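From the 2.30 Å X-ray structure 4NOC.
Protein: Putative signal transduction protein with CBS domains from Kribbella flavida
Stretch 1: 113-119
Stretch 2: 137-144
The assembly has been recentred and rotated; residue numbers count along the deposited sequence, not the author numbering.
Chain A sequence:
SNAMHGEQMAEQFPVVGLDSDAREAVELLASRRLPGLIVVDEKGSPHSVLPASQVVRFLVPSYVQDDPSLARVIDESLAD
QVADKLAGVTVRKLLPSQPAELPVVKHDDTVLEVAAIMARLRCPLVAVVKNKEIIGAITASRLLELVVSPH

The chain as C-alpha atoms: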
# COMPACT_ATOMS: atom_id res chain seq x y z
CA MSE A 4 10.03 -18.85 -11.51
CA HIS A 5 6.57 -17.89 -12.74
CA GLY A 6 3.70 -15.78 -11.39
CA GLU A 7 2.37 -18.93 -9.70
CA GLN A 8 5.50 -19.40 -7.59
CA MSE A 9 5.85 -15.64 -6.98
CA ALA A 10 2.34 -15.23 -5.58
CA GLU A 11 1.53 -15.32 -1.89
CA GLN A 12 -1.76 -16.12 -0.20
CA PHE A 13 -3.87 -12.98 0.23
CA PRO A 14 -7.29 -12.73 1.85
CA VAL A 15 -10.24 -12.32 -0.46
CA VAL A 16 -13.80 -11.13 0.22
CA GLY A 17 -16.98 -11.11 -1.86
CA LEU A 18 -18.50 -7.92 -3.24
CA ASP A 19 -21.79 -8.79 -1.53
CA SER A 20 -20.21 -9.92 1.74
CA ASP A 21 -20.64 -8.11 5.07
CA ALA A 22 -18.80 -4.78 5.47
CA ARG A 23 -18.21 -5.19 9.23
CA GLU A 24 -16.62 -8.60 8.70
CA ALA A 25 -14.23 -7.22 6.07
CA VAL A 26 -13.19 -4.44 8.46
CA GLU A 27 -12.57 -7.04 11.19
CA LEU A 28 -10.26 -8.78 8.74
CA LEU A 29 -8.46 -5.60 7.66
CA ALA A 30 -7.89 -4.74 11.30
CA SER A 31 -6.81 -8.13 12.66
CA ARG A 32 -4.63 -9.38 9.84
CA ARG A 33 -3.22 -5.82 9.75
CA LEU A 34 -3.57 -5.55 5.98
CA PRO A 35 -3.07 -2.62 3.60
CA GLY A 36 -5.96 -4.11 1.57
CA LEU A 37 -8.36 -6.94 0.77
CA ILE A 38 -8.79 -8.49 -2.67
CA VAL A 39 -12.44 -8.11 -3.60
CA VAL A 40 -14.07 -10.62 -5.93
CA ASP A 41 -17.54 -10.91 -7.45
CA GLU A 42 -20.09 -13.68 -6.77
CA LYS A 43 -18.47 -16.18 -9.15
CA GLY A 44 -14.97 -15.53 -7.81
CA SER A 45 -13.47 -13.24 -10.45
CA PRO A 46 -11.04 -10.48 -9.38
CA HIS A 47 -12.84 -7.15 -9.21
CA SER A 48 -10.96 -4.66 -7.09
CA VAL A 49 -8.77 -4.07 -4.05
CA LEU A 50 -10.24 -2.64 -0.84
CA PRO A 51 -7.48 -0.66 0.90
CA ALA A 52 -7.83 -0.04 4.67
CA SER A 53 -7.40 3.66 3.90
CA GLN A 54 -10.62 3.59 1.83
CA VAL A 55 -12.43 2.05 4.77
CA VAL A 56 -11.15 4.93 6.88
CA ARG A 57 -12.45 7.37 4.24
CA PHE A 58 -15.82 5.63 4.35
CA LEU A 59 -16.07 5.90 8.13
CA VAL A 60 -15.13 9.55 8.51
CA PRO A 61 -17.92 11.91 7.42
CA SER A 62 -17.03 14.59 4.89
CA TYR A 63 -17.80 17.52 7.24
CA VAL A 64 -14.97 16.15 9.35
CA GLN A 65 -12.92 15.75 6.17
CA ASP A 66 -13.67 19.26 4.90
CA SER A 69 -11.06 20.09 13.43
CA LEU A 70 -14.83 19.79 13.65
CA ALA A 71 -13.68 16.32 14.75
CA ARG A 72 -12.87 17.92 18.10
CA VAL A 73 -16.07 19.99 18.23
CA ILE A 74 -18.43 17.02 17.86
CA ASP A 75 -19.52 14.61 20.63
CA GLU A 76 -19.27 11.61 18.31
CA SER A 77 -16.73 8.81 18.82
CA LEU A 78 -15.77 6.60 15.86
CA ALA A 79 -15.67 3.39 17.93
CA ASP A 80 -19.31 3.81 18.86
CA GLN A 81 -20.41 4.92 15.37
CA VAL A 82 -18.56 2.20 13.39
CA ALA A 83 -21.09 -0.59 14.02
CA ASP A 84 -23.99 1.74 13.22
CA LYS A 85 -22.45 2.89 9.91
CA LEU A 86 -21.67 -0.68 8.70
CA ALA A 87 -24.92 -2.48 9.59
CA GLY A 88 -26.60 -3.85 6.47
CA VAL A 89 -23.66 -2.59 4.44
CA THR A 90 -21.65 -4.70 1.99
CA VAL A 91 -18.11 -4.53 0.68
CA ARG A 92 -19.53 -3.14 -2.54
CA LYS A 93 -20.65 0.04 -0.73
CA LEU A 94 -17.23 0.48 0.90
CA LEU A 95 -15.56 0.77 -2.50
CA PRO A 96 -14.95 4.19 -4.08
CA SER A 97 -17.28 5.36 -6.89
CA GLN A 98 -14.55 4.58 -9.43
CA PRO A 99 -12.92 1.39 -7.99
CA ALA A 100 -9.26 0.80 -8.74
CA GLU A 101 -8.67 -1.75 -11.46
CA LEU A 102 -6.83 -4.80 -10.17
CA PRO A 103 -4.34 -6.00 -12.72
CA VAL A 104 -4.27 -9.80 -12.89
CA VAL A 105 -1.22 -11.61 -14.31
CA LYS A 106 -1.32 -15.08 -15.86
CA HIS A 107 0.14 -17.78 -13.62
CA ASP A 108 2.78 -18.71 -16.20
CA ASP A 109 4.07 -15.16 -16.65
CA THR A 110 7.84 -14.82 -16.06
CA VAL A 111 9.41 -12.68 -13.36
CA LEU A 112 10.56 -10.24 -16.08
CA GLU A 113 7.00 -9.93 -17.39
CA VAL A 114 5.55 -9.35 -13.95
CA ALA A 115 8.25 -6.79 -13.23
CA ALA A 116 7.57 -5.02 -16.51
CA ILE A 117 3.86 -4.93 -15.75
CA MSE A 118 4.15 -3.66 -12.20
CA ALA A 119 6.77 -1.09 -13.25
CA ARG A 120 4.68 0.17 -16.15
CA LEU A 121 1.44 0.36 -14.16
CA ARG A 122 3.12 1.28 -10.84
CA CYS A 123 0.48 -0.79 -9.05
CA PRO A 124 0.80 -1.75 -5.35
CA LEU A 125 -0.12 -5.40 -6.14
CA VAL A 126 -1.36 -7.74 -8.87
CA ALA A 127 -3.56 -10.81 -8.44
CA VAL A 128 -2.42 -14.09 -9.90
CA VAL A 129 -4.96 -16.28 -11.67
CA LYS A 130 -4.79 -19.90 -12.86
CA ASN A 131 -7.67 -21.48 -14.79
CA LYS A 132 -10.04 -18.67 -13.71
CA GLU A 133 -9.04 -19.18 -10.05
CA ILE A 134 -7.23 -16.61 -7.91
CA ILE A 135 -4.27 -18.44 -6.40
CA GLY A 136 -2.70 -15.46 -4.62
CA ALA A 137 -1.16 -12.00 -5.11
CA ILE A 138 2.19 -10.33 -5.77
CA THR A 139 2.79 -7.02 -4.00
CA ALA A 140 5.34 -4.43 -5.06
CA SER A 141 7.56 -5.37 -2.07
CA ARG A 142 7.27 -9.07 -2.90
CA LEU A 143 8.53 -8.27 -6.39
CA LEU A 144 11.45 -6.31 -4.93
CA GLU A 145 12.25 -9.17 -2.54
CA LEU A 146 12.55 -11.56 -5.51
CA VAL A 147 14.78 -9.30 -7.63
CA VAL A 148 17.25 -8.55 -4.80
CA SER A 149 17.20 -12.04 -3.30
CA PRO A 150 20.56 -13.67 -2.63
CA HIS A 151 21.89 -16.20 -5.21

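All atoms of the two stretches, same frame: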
# COMPACT_ATOMS: atom_id res chain seq x y z
N GLU A 113 8.30 -10.45 -16.98
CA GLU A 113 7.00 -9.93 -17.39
C GLU A 113 6.27 -9.26 -16.25
O GLU A 113 5.75 -8.15 -16.40
CB GLU A 113 6.15 -11.04 -18.01
CG GLU A 113 6.71 -11.50 -19.36
CD GLU A 113 6.18 -12.84 -19.82
OE1 GLU A 113 5.59 -13.58 -19.01
OE2 GLU A 113 6.34 -13.15 -21.03
N VAL A 114 6.24 -9.92 -15.10
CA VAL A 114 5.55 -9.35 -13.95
C VAL A 114 6.20 -8.04 -13.54
O VAL A 114 5.52 -7.06 -13.21
CB VAL A 114 5.50 -10.34 -12.76
CG1 VAL A 114 4.93 -9.67 -11.53
CG2 VAL A 114 4.63 -11.54 -13.15
N ALA A 115 7.53 -8.01 -13.59
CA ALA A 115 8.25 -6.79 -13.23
C ALA A 115 7.87 -5.68 -14.21
O ALA A 115 7.66 -4.53 -13.82
CB ALA A 115 9.77 -7.03 -13.24
N ALA A 116 7.80 -6.04 -15.49
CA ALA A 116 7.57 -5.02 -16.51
C ALA A 116 6.18 -4.46 -16.30
O ALA A 116 5.96 -3.24 -16.43
CB ALA A 116 7.71 -5.62 -17.91
N ILE A 117 5.25 -5.34 -15.96
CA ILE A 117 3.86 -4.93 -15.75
C ILE A 117 3.75 -4.01 -14.55
O ILE A 117 3.21 -2.90 -14.65
CB ILE A 117 2.95 -6.13 -15.53
CG1 ILE A 117 2.76 -6.88 -16.84
CG2 ILE A 117 1.61 -5.66 -14.97
CD1 ILE A 117 2.37 -8.33 -16.63
N MSE A 118 4.30 -4.45 -13.42
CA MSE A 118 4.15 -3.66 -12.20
C MSE A 118 4.93 -2.36 -12.31
O MSE A 118 4.51 -1.36 -11.77
CB MSE A 118 4.52 -4.46 -10.96
CG MSE A 118 3.82 -5.82 -10.95
SE MSE A 118 4.12 -6.73 -9.23
CE MSE A 118 3.39 -5.36 -8.03
N ALA A 119 6.04 -2.36 -13.04
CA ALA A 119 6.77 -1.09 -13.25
C ALA A 119 5.95 -0.13 -14.11
O ALA A 119 5.80 1.05 -13.79
CB ALA A 119 8.09 -1.35 -13.91
N ALA A 137 -1.51 -13.33 -4.62
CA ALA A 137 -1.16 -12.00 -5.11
C ALA A 137 0.34 -11.75 -5.04
O ALA A 137 1.07 -12.47 -4.34
CB ALA A 137 -1.91 -10.93 -4.32
N ILE A 138 0.80 -10.75 -5.79
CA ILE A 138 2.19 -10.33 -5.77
C ILE A 138 2.23 -8.83 -5.51
O ILE A 138 1.82 -8.04 -6.37
CB ILE A 138 2.89 -10.60 -7.11
CG1 ILE A 138 2.78 -12.07 -7.49
CG2 ILE A 138 4.36 -10.19 -7.06
CD1 ILE A 138 3.16 -12.33 -8.92
N THR A 139 2.70 -8.44 -4.33
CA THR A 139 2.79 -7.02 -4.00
C THR A 139 4.07 -6.44 -4.59
O THR A 139 4.97 -7.18 -4.98
CB THR A 139 2.88 -6.80 -2.51
OG1 THR A 139 4.07 -7.44 -2.02
CG2 THR A 139 1.66 -7.38 -1.80
N ALA A 140 4.14 -5.12 -4.63
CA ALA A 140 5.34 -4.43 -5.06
C ALA A 140 6.55 -4.88 -4.22
O ALA A 140 7.61 -5.14 -4.77
CB ALA A 140 5.13 -2.89 -4.98
N SER A 141 6.40 -5.00 -2.90
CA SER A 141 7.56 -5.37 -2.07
C SER A 141 7.96 -6.84 -2.28
O SER A 141 9.13 -7.20 -2.18
CB SER A 141 7.34 -5.04 -0.58
OG SER A 141 6.42 -5.92 0.05
N ARG A 142 6.99 -7.67 -2.63
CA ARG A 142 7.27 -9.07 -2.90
C ARG A 142 8.11 -9.16 -4.18
O ARG A 142 9.09 -9.92 -4.24
CB ARG A 142 5.97 -9.88 -3.00
CG ARG A 142 6.11 -11.27 -3.63
CD ARG A 142 7.02 -12.21 -2.82
NE ARG A 142 6.92 -13.61 -3.25
CZ ARG A 142 7.73 -14.58 -2.82
NH1 ARG A 142 8.72 -14.32 -1.97
NH2 ARG A 142 7.57 -15.82 -3.26
N LEU A 143 7.76 -8.34 -5.17
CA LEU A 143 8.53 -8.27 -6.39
C LEU A 143 9.97 -7.81 -6.09
O LEU A 143 10.94 -8.41 -6.58
CB LEU A 143 7.85 -7.33 -7.39
CG LEU A 143 8.60 -7.13 -8.72
CD1 LEU A 143 8.85 -8.48 -9.37
CD2 LEU A 143 7.78 -6.25 -9.63
N LEU A 144 10.11 -6.77 -5.27
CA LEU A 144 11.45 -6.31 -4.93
C LEU A 144 12.23 -7.42 -4.23
O LEU A 144 13.40 -7.62 -4.52
CB LEU A 144 11.41 -5.07 -4.04
CG LEU A 144 10.85 -3.80 -4.68
CD1 LEU A 144 10.74 -2.71 -3.64
CD2 LEU A 144 11.74 -3.35 -5.84

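A helix can meet a strand-to-helix junction through apolar side chains, without a hydrogen bond crossing between them, as this pair of segments illustrates. Helix 113-119 lies over strand 137-139 and the helix that follows it from Ala 140; the two helical axes run at 138°, approaching to 10.9 Å. No hydrogen bond crosses between the stretches; within the first helix, Met 118 N donates to Val 114 O (2.9 Å).

Met 118, present as selenomethionine, covers the most surface. Its CA-to-CB bond points toward the second stretch, and the long, flexible side chain reaches the point where strand gives way to helix. Met 118 SE lies 4.1 Å from Ile 138 CG2 and 3.7 Å from Leu 143 CD2, while Met 118 CE comes within 3.5 Å of Ala 140 N, a van der Waals approach to the backbone.

Leu 143 answers from the second helix. Leu 143 CD2 also sits 3.7 Å from Ala 115 CA and 4.2 Å from Ala 115 CB, so the methyl packs against the helix backbone as well as the alanine side chain. Ile 138, whose CA-to-CB bond points toward the first helix, adds a further apolar contact, its CD1 4.1 Å from Val 114 CG1.

At the junction that Met 118 contacts, Thr 139 caps the second helix, its OG1 accepting from Arg 142 N at 3.0 Å.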